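Local coordinates for succinoglycan biosynthesis protein (Bacillus cereus ATCC 14579, PDB 2QGM), which is probably an erythromycin esterase-like hydrolase, although its name links it to succinoglycan biosynthesis and its substrate is not established, at residues P51-E56 with F61-P66; K68-N73 with L387-H392; R95-L100 with K300-A305. All coordinates share one frame; numbering follows the deposited sequence.

In the fold
Contacts 2 and 3 each set a helix on a strand of the large mixed sheet, and contact 1 lies at its edge. Contact 1 comes first along the chain, contact 2 opens at 68-73, and contact 3 falls between its two segments. Contacts 1 and 2 share helix 65-71, and their centres are about 14 Å apart. They touch where Leu52 packs on Leu387. Contact 3 uses helix 87-104 over strand 301-304. Its centre is about 15 Å from that of contact 1, and an Asp63-Arg95 salt bridge joins the two. Contacts 2 and 3, about 14 Å apart between centres, tie early helices to strands from much later in the chain. Contact 1 closes a local connection.

Contact 1. Residues P51-E56 with F61-P66; sequences PLKTIE and FEDLKP
Asp63 is the polar centre of this contact. Its OD2 accepts a hydrogen bond from Lys53 N at 2.8 Å. The N-H points almost straight at the oxygen (165°) and meets it on the anti side, 28° out of the carboxylate plane. Asp63 CG sits between its own backbone N and carbonyl carbon (chi1 65°), which aims the carboxylate at the 51-56 backbone. The same OD2 takes a second hydrogen bond, from a water 2.7 Å away, and this water also donates to Thr54 O. The other oxygen, OD1, has Arg95 as its partner. Another water donates to both Pro51 O and Asp63 O.

The two segments make up most of the short connection from edge strand 50-51 of the large mixed sheet to helix 65-71. A 3-10 turn (62-64) runs into that helix, and Asp63 ties the turn back to the chain leaving the strand. Thr54 OG1 accepts from Glu56 N, an ST turn.

Two packing contacts lie beside the polar group. Lys53 runs out extended and crosses the Asp63 side chain at about a right angle, with its CG 3.3 Å from Asp63 OD2. On the inner side, Leu52 CD2 meets Leu64 CD2 at 3.8 Å. Leu64 also packs on Leu96 and Tyr99 of helix 87-104.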
loop_
_atom_site.group_PDB
_atom_site.type_symbol
_atom_site.label_atom_id
_atom_site.label_comp_id
_atom_site.label_asym_id
_atom_site.label_seq_id
_atom_site.Cartn_x
_atom_site.Cartn_y
_atom_site.Cartn_z
ATOM N N PRO A 51 3.901 -20.926 12.283
ATOM C CA PRO A 51 3.540 -19.976 13.333
ATOM C C PRO A 51 4.520 -18.843 13.602
ATOM O O PRO A 51 5.738 -19.001 13.490
ATOM C CB PRO A 51 3.352 -20.871 14.552
ATOM C CG PRO A 51 4.379 -21.930 14.333
ATOM C CD PRO A 51 4.212 -22.250 12.855
ATOM N N LEU A 52 3.962 -17.692 13.959
ATOM C CA LEU A 52 4.754 -16.517 14.286
ATOM C C LEU A 52 4.735 -16.393 15.808
ATOM O O LEU A 52 3.710 -16.637 16.454
ATOM C CB LEU A 52 4.147 -15.279 13.623
ATOM C CG LEU A 52 4.122 -15.350 12.090
ATOM C CD1 LEU A 52 3.403 -14.132 11.552
ATOM C CD2 LEU A 52 5.537 -15.443 11.540
ATOM N N LYS A 53 5.874 -16.022 16.376
ATOM C CA LYS A 53 6.006 -15.922 17.819
ATOM C C LYS A 53 5.687 -14.572 18.432
ATOM O O LYS A 53 5.274 -14.494 19.587
ATOM C CB LYS A 53 7.426 -16.312 18.232
ATOM C CG LYS A 53 8.485 -15.397 17.640
ATOM C CD LYS A 53 9.858 -15.642 18.237
ATOM C CE LYS A 53 10.877 -14.678 17.638
ATOM N NZ LYS A 53 12.240 -14.787 18.247
ATOM N N THR A 54 5.879 -13.504 17.669
ATOM C CA THR A 54 5.647 -12.159 18.192
ATOM C C THR A 54 5.406 -11.195 17.043
ATOM O O THR A 54 5.570 -11.559 15.880
ATOM C CB THR A 54 6.888 -11.674 18.962
ATOM O OG1 THR A 54 6.654 -10.370 19.504
ATOM C CG2 THR A 54 8.101 -11.612 18.033
ATOM N N ILE A 55 5.006 -9.972 17.375
ATOM C CA ILE A 55 4.783 -8.925 16.381
ATOM C C ILE A 55 5.864 -7.854 16.578
ATOM O O ILE A 55 5.999 -6.941 15.765
ATOM C CB ILE A 55 3.407 -8.238 16.559
ATOM C CG1 ILE A 55 3.312 -7.616 17.944
ATOM C CG2 ILE A 55 2.278 -9.239 16.372
ATOM C CD1 ILE A 55 2.037 -6.844 18.159
ATOM N N GLU A 56 6.627 -7.979 17.664
ATOM C CA GLU A 56 7.671 -7.013 18.007
ATOM C C GLU A 56 8.813 -6.949 17.006
ATOM O O GLU A 56 9.539 -7.915 16.812
ATOM C CB GLU A 56 8.229 -7.307 19.406
ATOM C CG GLU A 56 7.221 -7.110 20.523
ATOM C CD GLU A 56 6.523 -5.760 20.444
ATOM O OE1 GLU A 56 7.223 -4.722 20.418
ATOM O OE2 GLU A 56 5.270 -5.736 20.407
ATOM N N PHE A 61 14.524 -12.663 14.303
ATOM C CA PHE A 61 13.696 -13.036 13.158
ATOM C C PHE A 61 13.687 -14.520 12.799
ATOM O O PHE A 61 13.423 -14.879 11.648
ATOM C CB PHE A 61 14.138 -12.243 11.920
ATOM C CG PHE A 61 13.968 -10.757 12.055
ATOM C CD1 PHE A 61 12.715 -10.212 12.313
ATOM C CD2 PHE A 61 15.053 -9.898 11.886
ATOM C CE1 PHE A 61 12.538 -8.831 12.400
ATOM C CE2 PHE A 61 14.886 -8.515 11.970
ATOM C CZ PHE A 61 13.624 -7.977 12.228
ATOM N N GLU A 62 13.971 -15.386 13.766
ATOM C CA GLU A 62 13.993 -16.817 13.493
ATOM C C GLU A 62 12.682 -17.359 12.925
ATOM O O GLU A 62 12.698 -18.230 12.056
ATOM C CB GLU A 62 14.352 -17.601 14.760
ATOM C CG GLU A 62 15.826 -17.549 15.124
ATOM C CD GLU A 62 16.719 -18.164 14.054
ATOM O OE1 GLU A 62 16.547 -19.367 13.749
ATOM O OE2 GLU A 62 17.593 -17.445 13.520
ATOM N N ASP A 63 11.550 -16.843 13.401
ATOM C CA ASP A 63 10.260 -17.335 12.926
ATOM C C ASP A 63 9.877 -16.824 11.541
ATOM O O ASP A 63 8.851 -17.226 10.991
ATOM C CB ASP A 63 9.148 -17.013 13.939
ATOM C CG ASP A 63 8.912 -15.531 14.098
ATOM O OD1 ASP A 63 9.853 -14.745 13.863
ATOM O OD2 ASP A 63 7.782 -15.150 14.473
ATOM N N LEU A 64 10.705 -15.953 10.970
ATOM C CA LEU A 64 10.429 -15.424 9.638
ATOM C C LEU A 64 11.273 -16.104 8.562
ATOM O O LEU A 64 11.180 -15.759 7.383
ATOM C CB LEU A 64 10.661 -13.908 9.598
ATOM C CG LEU A 64 9.731 -13.096 10.507
ATOM C CD1 LEU A 64 10.076 -11.612 10.443
ATOM C CD2 LEU A 64 8.289 -13.332 10.092
ATOM N N LYS A 65 12.093 -17.073 8.961
ATOM C CA LYS A 65 12.915 -17.783 7.992
ATOM C C LYS A 65 12.051 -18.466 6.927
ATOM O O LYS A 65 12.439 -18.528 5.761
ATOM C CB LYS A 65 13.818 -18.802 8.689
ATOM C CG LYS A 65 14.846 -18.150 9.616
ATOM C CD LYS A 65 16.130 -18.975 9.725
ATOM C CE LYS A 65 15.872 -20.381 10.239
ATOM N NZ LYS A 65 17.144 -21.161 10.343
ATOM N N PRO A 66 10.877 -18.999 7.309
ATOM C CA PRO A 66 10.055 -19.641 6.278
ATOM C C PRO A 66 9.616 -18.614 5.232
ATOM O O PRO A 66 9.369 -18.961 4.082
ATOM C CB PRO A 66 8.875 -20.190 7.072
ATOM C CG PRO A 66 9.489 -20.526 8.381
ATOM C CD PRO A 66 10.367 -19.314 8.655
HETATM O O HOH W 1 7.448 -19.700 11.241
HETATM O O HOH W 2 6.838 -12.756 13.707
#

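Contact 2. Residues K68-N73 with L387-H392; sequences KKMIGN and LLDNRH
The C-terminal end of helix 65-71 is held against strand 385-389 of the large mixed sheet, and Met70 and Arg391 make the main link. Arg391 NH2 donates to Met70 O at 2.8 Å, with an N-H...O angle of 167°. The donor lies above the carbonyl plane, 38° out of it, while the oxygen is close to the guanidinium plane. A water accepts from Arg391 NH1 and donates to Met70 O, so this carbonyl oxygen near the helix end is gripped by two donors.

Asp389 sets the arginine in place. It is held side-on by two nitrogens: NE donates to OD1 and NH2 donates to OD2, each at 3.0 Å. Both oxygens are met on their syn sides. OD1 also accepts from Arg391 N, on its anti side, which makes an Asx turn as the strand ends. The arginine chain bends at chi3 (-62°), and this brings the guanidinium back beside the aspartate. With the carboxylate at one edge and the helix carbonyl at another, the group is probably fixed in rotation.

Met70, a selenomethionine, lies along Asp389. Its chain is extended beyond CG and slides past the aspartate in the opposite direction. Its CG comes within 3.6 Å of Asp389 OD2, and its SE lies 4.0 Å from Asp389 CB. The apolar contact is at the tip, where the terminal CE of Met70 reaches Leu387 CB at 3.9 Å. Met70 also packs on Ile432 of the adjoining strand 432-439.

The arrangement is that of a helix packed on an alpha/beta sheet, with an arginine just past the strand's end binding a carbonyl at the helix C-terminus.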
loop_
_atom_site.group_PDB
_atom_site.type_symbol
_atom_site.label_atom_id
_atom_site.label_comp_id
_atom_site.label_asym_id
_atom_site.label_seq_id
_atom_site.Cartn_x
_atom_site.Cartn_y
_atom_site.Cartn_z
ATOM N N LYS A 68 11.413 -16.104 3.959
ATOM C CA LYS A 68 12.464 -15.854 2.975
ATOM C C LYS A 68 12.371 -16.895 1.869
ATOM O O LYS A 68 12.583 -16.590 0.696
ATOM C CB LYS A 68 13.851 -15.919 3.634
ATOM C CG LYS A 68 15.000 -15.604 2.675
ATOM C CD LYS A 68 16.339 -15.494 3.404
ATOM C CE LYS A 68 17.462 -15.146 2.434
ATOM N NZ LYS A 68 18.772 -14.943 3.117
ATOM N N LYS A 69 12.039 -18.120 2.264
ATOM C CA LYS A 69 11.912 -19.232 1.340
ATOM C C LYS A 69 10.682 -19.069 0.458
ATOM O O LYS A 69 10.686 -19.461 -0.711
ATOM C CB LYS A 69 11.855 -20.549 2.122
ATOM C CG LYS A 69 12.960 -20.655 3.175
ATOM C CD LYS A 69 13.118 -22.058 3.737
ATOM C CE LYS A 69 11.908 -22.503 4.536
ATOM N NZ LYS A 69 12.144 -23.865 5.093
HETATM N N MSE A 70 9.629 -18.477 1.011
HETATM C CA MSE A 70 8.396 -18.252 0.252
HETATM C C MSE A 70 8.588 -17.166 -0.803
HETATM O O MSE A 70 8.191 -17.325 -1.963
HETATM C CB MSE A 70 7.259 -17.801 1.180
HETATM C CG MSE A 70 6.770 -18.824 2.192
HETATM SE SE MSE A 70 5.475 -18.035 3.394
HETATM C CE MSE A 70 5.431 -19.401 4.750
ATOM N N ILE A 71 9.180 -16.050 -0.383
ATOM C CA ILE A 71 9.396 -14.913 -1.271
ATOM C C ILE A 71 10.377 -15.222 -2.385
ATOM O O ILE A 71 10.196 -14.777 -3.521
ATOM C CB ILE A 71 9.925 -13.682 -0.499
ATOM C CG1 ILE A 71 8.974 -13.332 0.650
ATOM C CG2 ILE A 71 10.046 -12.489 -1.436
ATOM C CD1 ILE A 71 7.561 -13.090 0.220
ATOM N N GLY A 72 11.421 -15.971 -2.057
ATOM C CA GLY A 72 12.413 -16.301 -3.059
ATOM C C GLY A 72 13.122 -15.051 -3.526
ATOM O O GLY A 72 13.458 -14.181 -2.721
ATOM N N ASN A 73 13.336 -14.950 -4.831
ATOM C CA ASN A 73 14.030 -13.796 -5.386
ATOM C C ASN A 73 13.096 -12.765 -6.012
ATOM O O ASN A 73 13.519 -11.970 -6.843
ATOM C CB ASN A 73 15.062 -14.255 -6.416
ATOM C CG ASN A 73 14.491 -15.238 -7.415
ATOM O OD1 ASN A 73 13.560 -14.918 -8.157
ATOM N ND2 ASN A 73 15.051 -16.446 -7.444
ATOM N N LEU A 387 1.944 -17.681 9.296
ATOM C CA LEU A 387 2.082 -17.403 7.877
ATOM C C LEU A 387 1.536 -18.626 7.181
ATOM O O LEU A 387 1.675 -19.742 7.682
ATOM C CB LEU A 387 3.550 -17.263 7.475
ATOM C CG LEU A 387 4.360 -16.126 8.082
ATOM C CD1 LEU A 387 5.839 -16.364 7.838
ATOM C CD2 LEU A 387 3.913 -14.823 7.463
ATOM N N LEU A 388 0.923 -18.422 6.024
ATOM C CA LEU A 388 0.389 -19.528 5.250
ATOM C C LEU A 388 0.673 -19.260 3.774
ATOM O O LEU A 388 0.222 -18.255 3.231
ATOM C CB LEU A 388 -1.121 -19.661 5.485
ATOM C CG LEU A 388 -1.747 -20.910 4.869
ATOM C CD1 LEU A 388 -1.129 -22.118 5.556
ATOM C CD2 LEU A 388 -3.270 -20.916 5.029
ATOM N N ASP A 389 1.439 -20.143 3.135
ATOM C CA ASP A 389 1.757 -19.997 1.706
ATOM C C ASP A 389 0.659 -20.739 0.950
ATOM O O ASP A 389 0.694 -21.960 0.833
ATOM C CB ASP A 389 3.129 -20.620 1.381
ATOM C CG ASP A 389 3.584 -20.346 -0.059
ATOM O OD1 ASP A 389 2.731 -20.052 -0.923
ATOM O OD2 ASP A 389 4.801 -20.433 -0.319
ATOM N N ASN A 390 -0.316 -20.002 0.433
ATOM C CA ASN A 390 -1.440 -20.626 -0.255
ATOM C C ASN A 390 -1.080 -21.303 -1.577
ATOM O O ASN A 390 -1.799 -22.192 -2.034
ATOM C CB ASN A 390 -2.567 -19.602 -0.496
ATOM C CG ASN A 390 -3.000 -18.877 0.775
ATOM O OD1 ASN A 390 -3.162 -19.484 1.832
ATOM N ND2 ASN A 390 -3.210 -17.568 0.664
ATOM N N ARG A 391 0.034 -20.899 -2.177
ATOM C CA ARG A 391 0.462 -21.456 -3.458
ATOM C C ARG A 391 0.918 -22.909 -3.423
ATOM O O ARG A 391 0.764 -23.624 -4.410
ATOM C CB ARG A 391 1.608 -20.627 -4.035
ATOM C CG ARG A 391 1.335 -19.145 -4.101
ATOM C CD ARG A 391 2.616 -18.403 -4.417
ATOM N NE ARG A 391 3.598 -18.621 -3.367
ATOM C CZ ARG A 391 4.832 -18.136 -3.378
ATOM N NH1 ARG A 391 5.249 -17.392 -4.396
ATOM N NH2 ARG A 391 5.652 -18.395 -2.364
ATOM N N HIS A 392 1.482 -23.346 -2.303
ATOM C CA HIS A 392 1.991 -24.709 -2.209
ATOM C C HIS A 392 1.244 -25.645 -1.265
ATOM O O HIS A 392 1.745 -26.719 -0.925
ATOM C CB HIS A 392 3.478 -24.654 -1.845
ATOM C CG HIS A 392 4.296 -23.854 -2.811
ATOM N ND1 HIS A 392 4.452 -24.214 -4.131
ATOM C CD2 HIS A 392 4.968 -22.685 -2.659
ATOM C CE1 HIS A 392 5.183 -23.303 -4.753
ATOM N NE2 HIS A 392 5.507 -22.366 -3.880
HETATM O O HOH W 3 8.075 -16.487 -4.783
#

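Contact 3. Residues R95-L100 with K300-A305; sequences RLVKYL and KTMVWA
Val97 packs on Met302 and Trp304 of strand 301-304, and Leu100, about one helical turn on, packs on Met302. Val97 spreads its two methyls over both strand residues. With chi1 at 170°, CG1 stands opposite the backbone N and touches the selenium SE of Met302, a selenomethionine, at 3.8 Å. CG2 turns to the six-membered part of the Trp304 indole. It meets CZ3 at 4.0 Å, at the ring edge and near the ring plane, so this is an edge contact and not packing over a face.

Met302 runs alongside Leu100 in the opposite direction. Its CG is anti to the carbonyl carbon (chi1 -61°) and the chain is extended at chi2, which carries SE to Val97 and Leu100. Leu100 CD1 rests 3.7 Å from Met302 CG and 3.9 Å from its SE.

Trp304 is fixed from elsewhere as well: its NE1 is hydrogen-bonded to Tyr140 OH, and its ring makes a cation-pi contact with Lys93.

All four residues of the contact are buried. The axes of segments 95-100 and 301-304 lie 10.4 Å apart and run antiparallel (172°). Helix 87-104 links parallel strands 76-79 and 108-111, which flank strand 301-304, a beta-alpha-beta crossover.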
loop_
_atom_site.group_PDB
_atom_site.type_symbol
_atom_site.label_atom_id
_atom_site.label_comp_id
_atom_site.label_asym_id
_atom_site.label_seq_id
_atom_site.Cartn_x
_atom_site.Cartn_y
_atom_site.Cartn_z
ATOM N N ARG A 95 7.309 -5.217 11.527
ATOM C CA ARG A 95 8.272 -6.292 11.752
ATOM C C ARG A 95 8.653 -6.912 10.406
ATOM O O ARG A 95 9.829 -7.137 10.130
ATOM C CB ARG A 95 7.685 -7.354 12.695
ATOM C CG ARG A 95 8.583 -8.549 12.960
ATOM C CD ARG A 95 8.007 -9.416 14.079
ATOM N NE ARG A 95 8.655 -10.722 14.171
ATOM C CZ ARG A 95 9.884 -10.926 14.634
ATOM N NH1 ARG A 95 10.618 -9.907 15.066
ATOM N NH2 ARG A 95 10.388 -12.155 14.653
ATOM N N LEU A 96 7.653 -7.167 9.563
ATOM C CA LEU A 96 7.888 -7.743 8.242
ATOM C C LEU A 96 8.782 -6.839 7.389
ATOM O O LEU A 96 9.708 -7.313 6.745
ATOM C CB LEU A 96 6.556 -7.974 7.521
ATOM C CG LEU A 96 6.020 -9.398 7.334
ATOM C CD1 LEU A 96 6.579 -10.344 8.389
ATOM C CD2 LEU A 96 4.492 -9.358 7.360
ATOM N N VAL A 97 8.497 -5.542 7.386
ATOM C CA VAL A 97 9.289 -4.577 6.629
ATOM C C VAL A 97 10.734 -4.624 7.112
ATOM O O VAL A 97 11.673 -4.720 6.319
ATOM C CB VAL A 97 8.725 -3.130 6.801
ATOM C CG1 VAL A 97 9.701 -2.106 6.213
ATOM C CG2 VAL A 97 7.358 -3.016 6.121
ATOM N N LYS A 98 10.918 -4.590 8.425
ATOM C CA LYS A 98 12.265 -4.627 8.979
ATOM C C LYS A 98 13.018 -5.882 8.534
ATOM O O LYS A 98 14.208 -5.823 8.211
ATOM C CB LYS A 98 12.201 -4.550 10.506
ATOM C CG LYS A 98 13.532 -4.206 11.146
ATOM C CD LYS A 98 13.385 -4.020 12.646
ATOM C CE LYS A 98 14.704 -3.641 13.278
ATOM N NZ LYS A 98 14.589 -3.610 14.758
ATOM N N TYR A 99 12.330 -7.017 8.510
ATOM C CA TYR A 99 12.956 -8.262 8.078
ATOM C C TYR A 99 13.348 -8.191 6.598
ATOM O O TYR A 99 14.465 -8.551 6.226
ATOM C CB TYR A 99 12.004 -9.440 8.307
ATOM C CG TYR A 99 12.567 -10.761 7.841
ATOM C CD1 TYR A 99 13.587 -11.395 8.544
ATOM C CD2 TYR A 99 12.093 -11.365 6.678
ATOM C CE1 TYR A 99 14.118 -12.607 8.098
ATOM C CE2 TYR A 99 12.618 -12.567 6.225
ATOM C CZ TYR A 99 13.630 -13.183 6.935
ATOM O OH TYR A 99 14.175 -14.361 6.470
ATOM N N LEU A 100 12.434 -7.719 5.754
ATOM C CA LEU A 100 12.719 -7.605 4.321
ATOM C C LEU A 100 13.906 -6.684 4.048
ATOM O O LEU A 100 14.742 -6.966 3.190
ATOM C CB LEU A 100 11.495 -7.068 3.568
ATOM C CG LEU A 100 10.278 -7.989 3.471
ATOM C CD1 LEU A 100 9.221 -7.321 2.616
ATOM C CD2 LEU A 100 10.670 -9.333 2.879
ATOM N N LYS A 300 15.057 -3.807 -4.186
ATOM C CA LYS A 300 13.785 -4.524 -4.194
ATOM C C LYS A 300 12.712 -3.602 -3.628
ATOM O O LYS A 300 13.003 -2.716 -2.827
ATOM C CB LYS A 300 13.882 -5.801 -3.361
ATOM C CG LYS A 300 14.892 -6.810 -3.883
ATOM C CD LYS A 300 14.929 -8.016 -2.958
ATOM C CE LYS A 300 15.841 -9.101 -3.477
ATOM N NZ LYS A 300 15.973 -10.181 -2.464
ATOM N N THR A 301 11.467 -3.834 -4.041
ATOM C CA THR A 301 10.347 -2.989 -3.645
ATOM C C THR A 301 9.219 -3.604 -2.842
ATOM O O THR A 301 8.711 -4.680 -3.150
ATOM C CB THR A 301 9.713 -2.350 -4.885
ATOM O OG1 THR A 301 10.729 -1.655 -5.606
ATOM C CG2 THR A 301 8.611 -1.374 -4.492
HETATM N N MSE A 302 8.826 -2.879 -1.803
HETATM C CA MSE A 302 7.739 -3.288 -0.933
HETATM C C MSE A 302 6.560 -2.355 -1.188
HETATM O O MSE A 302 6.733 -1.141 -1.260
HETATM C CB MSE A 302 8.156 -3.168 0.529
HETATM C CG MSE A 302 9.342 -4.038 0.942
HETATM SE SE MSE A 302 10.053 -3.470 2.671
HETATM C CE MSE A 302 11.008 -1.923 2.046
ATOM N N VAL A 303 5.369 -2.921 -1.341
ATOM C CA VAL A 303 4.172 -2.117 -1.548
ATOM C C VAL A 303 3.269 -2.302 -0.325
ATOM O O VAL A 303 2.733 -3.384 -0.079
ATOM C CB VAL A 303 3.419 -2.531 -2.829
ATOM C CG1 VAL A 303 2.109 -1.733 -2.963
ATOM C CG2 VAL A 303 4.311 -2.282 -4.035
ATOM N N TRP A 304 3.142 -1.235 0.453
ATOM C CA TRP A 304 2.320 -1.235 1.659
ATOM C C TRP A 304 0.984 -0.597 1.314
ATOM O O TRP A 304 0.926 0.577 0.941
ATOM C CB TRP A 304 3.019 -0.424 2.755
ATOM C CG TRP A 304 2.225 -0.235 4.023
ATOM C CD1 TRP A 304 0.996 0.343 4.149
ATOM C CD2 TRP A 304 2.656 -0.554 5.354
ATOM N NE1 TRP A 304 0.639 0.411 5.479
ATOM C CE2 TRP A 304 1.641 -0.134 6.237
ATOM C CE3 TRP A 304 3.807 -1.154 5.884
ATOM C CZ2 TRP A 304 1.739 -0.291 7.626
ATOM C CZ3 TRP A 304 3.906 -1.311 7.264
ATOM C CH2 TRP A 304 2.877 -0.880 8.118
ATOM N N ALA A 305 -0.095 -1.358 1.437
ATOM C CA ALA A 305 -1.415 -0.827 1.112
ATOM C C ALA A 305 -2.468 -1.748 1.688
ATOM O O ALA A 305 -2.141 -2.755 2.305
ATOM C CB ALA A 305 -1.571 -0.737 -0.407
#